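Local coordinates for antitoxin VapB (Salmonella enterica subsp. enterica serovar Typhimurium str. LT2, PDB 6IFM), which neutralizes its cognate toxin VapC as the antitoxin of a type II toxin-antitoxin system and, in complex with it, binds DNA, at residues 28-33 against 41-46. Sequence-based numbering, arbitrary orientation.
Sequences HVEIIA and TPVGES
Glu30 reaches from its strand over the turn that follows Thr41, and has more surface covered than any other residue here. Its backbone is tied first: Glu30 N donates to Thr41 O at 2.7 Å, and Thr41 N returns a bond to Glu30 O at 3.1 Å. From there the side chain can be followed outward. CB lies against Thr41 O. With chi1 at -60°, CG sits anti to the carbonyl carbon, where it meets Val43 CG1 at 3.8 Å; the two side chains cross at about a right angle. The chain then bends at chi2, and CD comes to lie 3.4 Å from both Val43 CA and Ser46 OG. At the tip, OE1 accepts two weak hydrogen bonds, from Gly44 N and from Ser46 OG, each 3.2 Å long. The carboxylate thus faces a type II beta turn, Pro42 to Glu45, with Gly44 at its third position. Beyond it, Ile32 CD1 packs against Ser46 CB at 4.0 Å.

The contact lies at the open end of the hairpin formed by strands 29-34 and 37-42, and the chain continues from Ser46 into helix 48-52. The hairpin belongs to the SpoVT-AbrB domain, a DNA-binding fold built from two subunits: a strand of the second subunit pairs with Val29 and Glu30, extending the sheet across the interface, where Thr41 OG1 also bonds Ser37 of that subunit.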
# COMPACT_ATOMS: atom_id res chain seq x y z
N HIS E 28 33.53 0.48 -13.17
CA HIS E 28 32.11 0.74 -12.94
C HIS E 28 31.61 -0.30 -11.95
O HIS E 28 32.27 -1.32 -11.71
CB HIS E 28 31.27 0.78 -14.23
CG HIS E 28 31.21 -0.52 -14.98
ND1 HIS E 28 32.22 -1.46 -14.97
CD2 HIS E 28 30.24 -1.02 -15.80
CE1 HIS E 28 31.88 -2.48 -15.74
NE2 HIS E 28 30.68 -2.24 -16.25
N VAL E 29 30.44 -0.02 -11.36
CA VAL E 29 30.14 -0.43 -9.99
C VAL E 29 28.69 -0.90 -9.85
O VAL E 29 27.88 -0.79 -10.77
CB VAL E 29 30.41 0.73 -9.01
CG1 VAL E 29 31.89 1.09 -8.98
CG2 VAL E 29 29.56 1.93 -9.41
N GLU E 30 28.36 -1.40 -8.66
CA GLU E 30 27.01 -1.71 -8.22
C GLU E 30 26.55 -0.69 -7.18
O GLU E 30 27.35 0.06 -6.61
CB GLU E 30 26.94 -3.14 -7.65
CG GLU E 30 27.31 -4.24 -8.64
CD GLU E 30 27.98 -5.45 -7.98
OE1 GLU E 30 28.93 -5.24 -7.20
OE2 GLU E 30 27.57 -6.60 -8.25
N ILE E 31 25.24 -0.68 -6.90
CA ILE E 31 24.64 0.28 -5.96
C ILE E 31 23.35 -0.31 -5.40
O ILE E 31 22.56 -0.91 -6.13
CB ILE E 31 24.42 1.64 -6.65
CG1 ILE E 31 23.92 2.68 -5.65
CG2 ILE E 31 23.46 1.50 -7.79
CD1 ILE E 31 24.15 4.12 -6.10
N ILE E 32 23.13 -0.12 -4.10
CA ILE E 32 22.03 -0.75 -3.36
C ILE E 32 21.54 0.19 -2.28
O ILE E 32 22.34 0.78 -1.55
CB ILE E 32 22.44 -2.08 -2.69
CG1 ILE E 32 23.27 -2.99 -3.61
CG2 ILE E 32 21.22 -2.80 -2.15
CD1 ILE E 32 24.72 -2.76 -3.49
N ALA E 33 20.23 0.29 -2.15
CA ALA E 33 19.61 1.04 -1.07
C ALA E 33 19.42 0.14 0.15
O ALA E 33 18.92 -0.99 0.04
CB ALA E 33 18.26 1.61 -1.52
N THR E 41 29.26 -0.39 -4.15
CA THR E 41 30.20 -1.49 -4.18
C THR E 41 30.75 -1.70 -5.58
O THR E 41 30.06 -1.40 -6.57
CB THR E 41 29.50 -2.76 -3.72
OG1 THR E 41 28.98 -2.57 -2.40
CG2 THR E 41 30.47 -3.85 -3.68
N PRO E 42 32.00 -2.12 -5.70
CA PRO E 42 32.48 -2.59 -7.01
C PRO E 42 31.94 -3.99 -7.30
O PRO E 42 31.44 -4.69 -6.42
CB PRO E 42 34.01 -2.55 -6.86
CG PRO E 42 34.29 -2.44 -5.36
CD PRO E 42 33.08 -1.80 -4.76
N VAL E 43 31.98 -4.38 -8.59
CA VAL E 43 31.24 -5.57 -9.00
C VAL E 43 31.82 -6.82 -8.36
O VAL E 43 33.05 -7.02 -8.32
CB VAL E 43 31.19 -5.73 -10.53
CG1 VAL E 43 30.11 -4.85 -11.12
CG2 VAL E 43 32.57 -5.47 -11.15
N GLY E 44 30.93 -7.69 -7.86
CA GLY E 44 31.30 -8.94 -7.24
C GLY E 44 31.32 -8.90 -5.73
O GLY E 44 31.45 -9.96 -5.10
N GLU E 45 31.16 -7.70 -5.14
CA GLU E 45 31.40 -7.47 -3.71
C GLU E 45 30.22 -6.85 -2.94
O GLU E 45 30.44 -6.24 -1.90
CB GLU E 45 32.66 -6.64 -3.53
CG GLU E 45 33.87 -7.29 -4.17
CD GLU E 45 34.91 -6.33 -4.67
OE1 GLU E 45 36.03 -6.38 -4.13
OE2 GLU E 45 34.63 -5.52 -5.60
N SER E 46 28.98 -6.99 -3.41
CA SER E 46 27.92 -6.27 -2.72
C SER E 46 27.68 -6.82 -1.31
O SER E 46 27.28 -6.07 -0.41
CB SER E 46 26.63 -6.31 -3.53
OG SER E 46 26.86 -5.77 -4.83